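Local coordinates for glucose-6-phosphate isomerase (Thermus thermophilus, PDB 1ZZG), which catalyses the reversible isomerisation of glucose 6-phosphate to fructose 6-phosphate in glycolysis and gluconeogenesis, at the interface of chains A and B. Coordinates in Å, arbitrary orientation; residue numbers count along the deposited sequence, not the author numbering. Chains: chain A/B, glucose-6-phosphate isomerase.

Contact 1: the interface of chains A and B. Residues chain A 79, 262-263, 266-267, 281-282; chain B 293-295, 298.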
ATOM      1  N   LEU A  79       0.654  -1.435 -11.899  1.00 22.14           N
ATOM      2  CA  LEU A  79      -0.401  -0.947 -11.020  1.00 22.08           C
ATOM      3  C   LEU A  79      -1.824  -1.191 -11.519  1.00 21.44           C
ATOM      4  O   LEU A  79      -2.680  -1.637 -10.747  1.00 21.76           O
ATOM      5  CB  LEU A  79      -0.181   0.541 -10.696  1.00 21.55           C
ATOM      6  CG  LEU A  79       1.112   0.840  -9.910  1.00 23.18           C
ATOM      7  CD1 LEU A  79       1.234   2.335  -9.674  1.00 23.27           C
ATOM      8  CD2 LEU A  79       1.122   0.091  -8.577  1.00 23.43           C
ATOM      9  N   VAL A 262      -2.607   6.938  -7.101  1.00 20.92           N
ATOM     10  CA  VAL A 262      -1.468   7.731  -6.665  1.00 21.95           C
ATOM     11  C   VAL A 262      -0.499   7.981  -7.829  1.00 21.91           C
ATOM     12  O   VAL A 262      -0.029   9.105  -8.005  1.00 21.05           O
ATOM     13  CB  VAL A 262      -0.745   7.054  -5.475  1.00 20.75           C
ATOM     14  CG1 VAL A 262       0.544   7.795  -5.151  1.00 22.40           C
ATOM     15  CG2 VAL A 262      -1.654   7.073  -4.251  1.00 19.51           C
ATOM     16  N   GLN A 263      -0.201   6.953  -8.624  1.00 22.86           N
ATOM     17  CA  GLN A 263       0.683   7.165  -9.769  1.00 22.75           C
ATOM     18  C   GLN A 263      -0.009   8.067 -10.784  1.00 22.43           C
ATOM     19  O   GLN A 263       0.602   8.979 -11.338  1.00 22.74           O
ATOM     20  CB  GLN A 263       1.054   5.861 -10.487  1.00 25.00           C
ATOM     21  CG  GLN A 263       1.665   6.157 -11.863  1.00 25.99           C
ATOM     22  CD  GLN A 263       2.159   4.939 -12.615  1.00 31.52           C
ATOM     23  OE1 GLN A 263       1.570   3.868 -12.539  1.00 34.62           O
ATOM     24  NE2 GLN A 263       3.237   5.111 -13.374  1.00 31.61           N
ATOM     25  N   ASP A 266      -0.127  11.785  -9.004  1.00 21.51           N
ATOM     26  CA  ASP A 266       1.227  12.295  -8.772  1.00 22.85           C
ATOM     27  C   ASP A 266       2.067  12.511 -10.031  1.00 22.51           C
ATOM     28  O   ASP A 266       2.573  13.599 -10.265  1.00 22.94           O
ATOM     29  CB  ASP A 266       1.994  11.336  -7.855  1.00 21.46           C
ATOM     30  CG  ASP A 266       1.613  11.473  -6.392  1.00 23.31           C
ATOM     31  OD1 ASP A 266       0.561  12.075  -6.084  1.00 22.67           O
ATOM     32  OD2 ASP A 266       2.377  10.955  -5.544  1.00 25.23           O
ATOM     33  N   GLU A 267       2.231  11.458 -10.825  1.00 22.35           N
ATOM     34  CA  GLU A 267       3.044  11.543 -12.030  1.00 22.98           C
ATOM     35  C   GLU A 267       2.478  12.480 -13.091  1.00 23.96           C
ATOM     36  O   GLU A 267       3.232  13.097 -13.841  1.00 22.84           O
ATOM     37  CB  GLU A 267       3.245  10.143 -12.616  1.00 26.28           C
ATOM     38  CG  GLU A 267       4.622   9.934 -13.203  1.00 29.68           C
ATOM     39  CD  GLU A 267       4.933   8.475 -13.481  1.00 30.70           C
ATOM     40  OE1 GLU A 267       5.969   7.989 -12.981  1.00 30.65           O
ATOM     41  OE2 GLU A 267       4.151   7.817 -14.201  1.00 26.86           O
ATOM     42  N   THR A 281      -0.459  18.209  -5.983  1.00 26.94           N
ATOM     43  CA  THR A 281      -0.774  17.858  -4.609  1.00 25.30           C
ATOM     44  C   THR A 281      -0.316  16.423  -4.378  1.00 25.44           C
ATOM     45  O   THR A 281      -0.192  15.643  -5.322  1.00 26.32           O
ATOM     46  CB  THR A 281      -2.285  17.979  -4.313  1.00 26.13           C
ATOM     47  OG1 THR A 281      -3.021  17.101  -5.174  1.00 27.04           O
ATOM     48  CG2 THR A 281      -2.757  19.421  -4.530  1.00 25.71           C
ATOM     49  N   THR A 282      -0.057  16.087  -3.122  1.00 25.11           N
ATOM     50  CA  THR A 282       0.400  14.756  -2.769  1.00 24.71           C
ATOM     51  C   THR A 282      -0.753  13.794  -2.509  1.00 23.95           C
ATOM     52  O   THR A 282      -1.477  13.933  -1.522  1.00 23.51           O
ATOM     53  CB  THR A 282       1.299  14.814  -1.523  1.00 25.03           C
ATOM     54  OG1 THR A 282       2.365  15.742  -1.760  1.00 24.02           O
ATOM     55  CG2 THR A 282       1.889  13.428  -1.222  1.00 25.36           C
TER
ATOM     56  N   HIS B 293       8.510   5.018 -10.410  1.00 23.27           N
ATOM     57  CA  HIS B 293       7.559   4.958 -11.512  1.00 23.26           C
ATOM     58  C   HIS B 293       6.142   5.271 -11.027  1.00 24.47           C
ATOM     59  O   HIS B 293       5.176   4.667 -11.501  1.00 25.05           O
ATOM     60  CB  HIS B 293       7.557   3.559 -12.146  1.00 22.87           C
ATOM     61  CG  HIS B 293       8.919   3.044 -12.499  1.00 23.06           C
ATOM     62  ND1 HIS B 293       9.437   3.115 -13.775  1.00 21.88           N
ATOM     63  CD2 HIS B 293       9.868   2.442 -11.740  1.00 22.34           C
ATOM     64  CE1 HIS B 293      10.644   2.576 -13.789  1.00 22.48           C
ATOM     65  NE2 HIS B 293      10.930   2.161 -12.566  1.00 23.18           N
ATOM     66  N   ALA B 294       6.009   6.187 -10.070  1.00 22.09           N
ATOM     67  CA  ALA B 294       4.682   6.557  -9.588  1.00 23.71           C
ATOM     68  C   ALA B 294       4.679   7.857  -8.783  1.00 23.08           C
ATOM     69  O   ALA B 294       3.892   8.757  -9.057  1.00 24.45           O
ATOM     70  CB  ALA B 294       4.062   5.401  -8.791  1.00 23.32           C
ATOM     71  N   GLN B 295       5.557   7.965  -7.796  1.00 21.55           N
ATOM     72  CA  GLN B 295       5.582   9.155  -6.961  1.00 21.10           C
ATOM     73  C   GLN B 295       6.800  10.064  -7.109  1.00 22.01           C
ATOM     74  O   GLN B 295       6.719  11.264  -6.827  1.00 22.35           O
ATOM     75  CB  GLN B 295       5.456   8.718  -5.500  1.00 21.12           C
ATOM     76  CG  GLN B 295       4.224   7.881  -5.186  1.00 20.93           C
ATOM     77  CD  GLN B 295       4.053   7.644  -3.695  1.00 21.80           C
ATOM     78  OE1 GLN B 295       3.761   8.570  -2.937  1.00 21.79           O
ATOM     79  NE2 GLN B 295       4.241   6.398  -3.266  1.00 23.06           N
ATOM     80  N   LEU B 298       6.545  13.457  -8.894  1.00 23.55           N
ATOM     81  CA  LEU B 298       6.014  14.528  -8.053  1.00 23.98           C
ATOM     82  C   LEU B 298       7.080  15.076  -7.099  1.00 25.62           C
ATOM     83  O   LEU B 298       7.162  16.287  -6.879  1.00 25.02           O
ATOM     84  CB  LEU B 298       4.823  14.020  -7.233  1.00 23.61           C
ATOM     85  CG  LEU B 298       4.340  14.947  -6.108  1.00 24.45           C
ATOM     86  CD1 LEU B 298       3.744  16.229  -6.690  1.00 24.41           C
ATOM     87  CD2 LEU B 298       3.303  14.215  -5.260  1.00 23.24           C
TER
HETATM   88  O   HOH W   1       2.201  10.662  -3.067  1.00 23.05           O
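The side-chain amide nitrogen NE2 of A:Gln263 is held by one hydrogen bond, within its own chain, and a carbonyl oxygen of the partner lies close over the amide's face. This is the active-site side of the phosphoglucose isomerase dimer, where the subunit carrying the catalytic A:Glu267 meets the loop that follows the catalytic B:His293. NE2 donates to the carboxylate oxygen OE2 of A:Glu267 at 3.0 Å. That bond is fairly straight, 156° at the hydrogen. It lies close to the amide plane but meets the carboxylate from above its plane. It helps to set the amide's rotation. The backbone oxygen O of B:His293 is 2.7 Å from NE2 but stands above the amide plane, a short polar contact that is at best a badly bent bond. A:Gln263 reaches this place with CG anti to the backbone N (chi1 165°) and an extended chain. An alanine here would lose the bond to A:Glu267 and the amide packed under the B:His293 carbonyl, and would probably loosen the placing of the A:Glu267 carboxylate. ND1 of B:His293 is 6.0 Å from OE1 of A:Glu267.

Beside the amide, CB of A:Gln263 packs against the methyl CB of B:Ala294 at 3.5 Å. A:Asp266 and B:Gln295 lie side by side and point the same way. A water joins them, 2.5 Å from OD2 of A:Asp266 and 2.6 Å from the amide oxygen OE1 of B:Gln295. The methyl CG1 of A:Val262 crosses the aliphatic part of B:Gln295 obliquely. B:Leu298, with CG anti to its backbone N (chi1 168°), sets its methyl CD2 against the carboxylate of A:Asp266, 3.4 Å from CG.

Contact 2: the interface of chains A and B. Residues chain A 345-346, 348-349, 352-353; chain B 404-405, 408-409, 412.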
ATOM      1  N   ALA A 345     -21.846   0.847   7.048  1.00 27.03           N
ATOM      2  CA  ALA A 345     -22.029   1.670   8.232  1.00 26.63           C
ATOM      3  C   ALA A 345     -20.735   2.385   8.602  1.00 26.76           C
ATOM      4  O   ALA A 345     -20.749   3.572   8.924  1.00 26.11           O
ATOM      5  CB  ALA A 345     -22.506   0.810   9.394  1.00 25.58           C
ATOM      6  N   GLU A 346     -19.615   1.666   8.557  1.00 25.88           N
ATOM      7  CA  GLU A 346     -18.336   2.276   8.902  1.00 25.52           C
ATOM      8  C   GLU A 346     -17.922   3.346   7.898  1.00 25.60           C
ATOM      9  O   GLU A 346     -17.324   4.358   8.268  1.00 27.59           O
ATOM     10  CB  GLU A 346     -17.237   1.215   8.991  1.00 25.79           C
ATOM     11  CG  GLU A 346     -17.464   0.176  10.073  1.00 26.35           C
ATOM     12  CD  GLU A 346     -16.192  -0.560  10.424  1.00 28.41           C
ATOM     13  OE1 GLU A 346     -15.326   0.044  11.090  1.00 28.54           O
ATOM     14  OE2 GLU A 346     -16.048  -1.731  10.019  1.00 27.90           O
ATOM     15  N   GLU A 348     -19.990   5.251   5.963  1.00 25.28           N
ATOM     16  CA  GLU A 348     -20.844   6.420   6.179  1.00 26.89           C
ATOM     17  C   GLU A 348     -20.420   7.134   7.454  1.00 27.70           C
ATOM     18  O   GLU A 348     -20.323   8.360   7.487  1.00 26.51           O
ATOM     19  CB  GLU A 348     -22.318   6.009   6.299  1.00 29.51           C
ATOM     20  CG  GLU A 348     -22.958   5.430   5.033  1.00 31.08           C
ATOM     21  CD  GLU A 348     -23.117   6.446   3.910  1.00 34.21           C
ATOM     22  OE1 GLU A 348     -23.111   7.669   4.188  1.00 35.53           O
ATOM     23  OE2 GLU A 348     -23.266   6.017   2.746  1.00 32.97           O
ATOM     24  N   ALA A 349     -20.164   6.350   8.498  1.00 26.91           N
ATOM     25  CA  ALA A 349     -19.757   6.879   9.793  1.00 26.53           C
ATOM     26  C   ALA A 349     -18.463   7.679   9.698  1.00 26.79           C
ATOM     27  O   ALA A 349     -18.369   8.782  10.233  1.00 25.74           O
ATOM     28  CB  ALA A 349     -19.591   5.734  10.789  1.00 26.00           C
ATOM     29  N   GLU A 352     -18.834  10.964   7.729  1.00 27.56           N
ATOM     30  CA  GLU A 352     -19.405  11.990   8.599  1.00 28.82           C
ATOM     31  C   GLU A 352     -18.402  12.471   9.657  1.00 29.16           C
ATOM     32  O   GLU A 352     -18.325  13.664   9.945  1.00 28.57           O
ATOM     33  CB  GLU A 352     -20.659  11.458   9.300  1.00 30.89           C
ATOM     34  CG  GLU A 352     -21.451  12.538  10.024  1.00 34.84           C
ATOM     35  CD  GLU A 352     -22.589  11.982  10.862  1.00 37.08           C
ATOM     36  OE1 GLU A 352     -23.256  11.023  10.413  1.00 38.32           O
ATOM     37  OE2 GLU A 352     -22.823  12.519  11.968  1.00 39.77           O
ATOM     38  N   ALA A 353     -17.636  11.548  10.236  1.00 29.17           N
ATOM     39  CA  ALA A 353     -16.661  11.920  11.260  1.00 29.10           C
ATOM     40  C   ALA A 353     -15.602  12.849  10.686  1.00 28.51           C
ATOM     41  O   ALA A 353     -15.196  13.823  11.322  1.00 28.46           O
ATOM     42  CB  ALA A 353     -16.006  10.669  11.854  1.00 27.73           C
TER
ATOM     43  N   LEU B 404     -15.492   8.743  17.642  1.00 31.78           N
ATOM     44  CA  LEU B 404     -16.734   9.147  16.975  1.00 30.95           C
ATOM     45  C   LEU B 404     -17.184   8.165  15.897  1.00 30.84           C
ATOM     46  O   LEU B 404     -18.354   7.774  15.853  1.00 30.42           O
ATOM     47  CB  LEU B 404     -16.593  10.544  16.363  1.00 31.10           C
ATOM     48  CG  LEU B 404     -17.869  11.094  15.709  1.00 32.21           C
ATOM     49  CD1 LEU B 404     -18.963  11.232  16.764  1.00 31.43           C
ATOM     50  CD2 LEU B 404     -17.593  12.440  15.060  1.00 30.49           C
ATOM     51  N   GLY B 405     -16.259   7.769  15.030  1.00 30.32           N
ATOM     52  CA  GLY B 405     -16.607   6.836  13.974  1.00 29.64           C
ATOM     53  C   GLY B 405     -17.221   5.556  14.508  1.00 29.45           C
ATOM     54  O   GLY B 405     -18.129   4.987  13.894  1.00 29.85           O
ATOM     55  N   LEU B 408     -20.867   6.420  15.695  1.00 32.58           N
ATOM     56  CA  LEU B 408     -21.732   6.604  14.541  1.00 32.60           C
ATOM     57  C   LEU B 408     -21.989   5.274  13.834  1.00 33.19           C
ATOM     58  O   LEU B 408     -23.086   5.046  13.321  1.00 32.81           O
ATOM     59  CB  LEU B 408     -21.112   7.617  13.578  1.00 32.55           C
ATOM     60  CG  LEU B 408     -20.970   9.021  14.173  1.00 32.00           C
ATOM     61  CD1 LEU B 408     -20.277   9.944  13.175  1.00 32.42           C
ATOM     62  CD2 LEU B 408     -22.347   9.561  14.538  1.00 32.87           C
ATOM     63  N   THR B 409     -20.983   4.397  13.805  1.00 33.17           N
ATOM     64  CA  THR B 409     -21.147   3.092  13.166  1.00 32.80           C
ATOM     65  C   THR B 409     -22.217   2.282  13.900  1.00 34.38           C
ATOM     66  O   THR B 409     -23.069   1.647  13.276  1.00 32.60           O
ATOM     67  CB  THR B 409     -19.829   2.272  13.171  1.00 32.69           C
ATOM     68  OG1 THR B 409     -18.851   2.920  12.347  1.00 32.67           O
ATOM     69  CG2 THR B 409     -20.071   0.875  12.631  1.00 32.36           C
ATOM     70  N   ARG B 412     -25.835   3.629  13.040  1.00 43.50           N
ATOM     71  CA  ARG B 412     -26.344   3.213  11.739  1.00 44.01           C
ATOM     72  C   ARG B 412     -26.628   1.715  11.679  1.00 44.96           C
ATOM     73  O   ARG B 412     -27.451   1.268  10.883  1.00 45.78           O
ATOM     74  CB  ARG B 412     -25.362   3.633  10.640  1.00 44.52           C
ATOM     75  CG  ARG B 412     -25.058   5.137  10.668  1.00 46.13           C
ATOM     76  CD  ARG B 412     -24.282   5.624   9.452  1.00 47.14           C
ATOM     77  NE  ARG B 412     -25.070   5.549   8.225  1.00 49.45           N
ATOM     78  CZ  ARG B 412     -25.454   6.601   7.508  1.00 49.47           C
ATOM     79  NH1 ARG B 412     -25.127   7.831   7.884  1.00 48.68           N
ATOM     80  NH2 ARG B 412     -26.165   6.419   6.405  1.00 50.39           N
TER
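Apolar packing carries most of this contact between two helices of the phosphoglucose isomerase dimer, 339-356 of chain A and 403-414 of chain B. The chain B helix is the C-terminal one and also bears the catalytic lysine. A:Ala349 sits at the middle. Its methyl CB lies 3.7 Å from CB of B:Leu408 and also meets B:Thr409 and the backbone of B:Gly405. The small residues A:Ala345, A:Ala349 and A:Ala353 let the helices come close. B:Leu408 has CG anti to its carbonyl carbon (chi1 -63°). It crosses A:Glu352 at about a right angle, and its methyl CD1 is 3.9 Å from the carboxylate carbon CD. At one end CD2 of B:Leu404 touches CA of A:Ala353.

A hydrogen bond within chain B holds B:Thr409. Its hydroxyl OG1 donates to the backbone carbonyl O of B:Gly405, one helical turn earlier, at 2.7 Å. The donor stands above the carbonyl plane. This bond holds the rotation of B:Thr409, with OG1 anti to the carbonyl carbon (chi1 -66°). The methyl CG2 is thereby turned towards CG of A:Glu346, 3.7 Å away.

The charged contact is loose. B:Arg412, bent at chi3 (68°), lays one guanidinium face against A:Glu348, whose CB stands over the centre of that face, 3.4 Å from CZ. The two side chains cross at about a right angle. The salt bridge from NH2 of B:Arg412 to OE1 of A:Glu348 is long, 4.0 Å. A:Glu352 adds a second negative group, its OE1 4.5 Å from NH1 of B:Arg412. Together the two carboxylates would probably steady the position of the guanidinium by weak electrostatic attraction.

Contacts 1 and 2 belong to one two-fold interface, and their centres are about 30 Å apart. They share no residue. Contact 1 joins helix 257-269 of chain A to the segment after B:His293, whereas contact 2 pairs helix 339-356 of chain A with the C-terminal helix of chain B. Contact 1 contains catalytic residues of both chains, and its centre is about 14 Å from A:Lys406. The centre of contact 2 is about 11 Å from A:His293. Each has a twin with the chains exchanged. The dimer is therefore held at widely spaced points, and its assembly is probably tied to shaping both active sites.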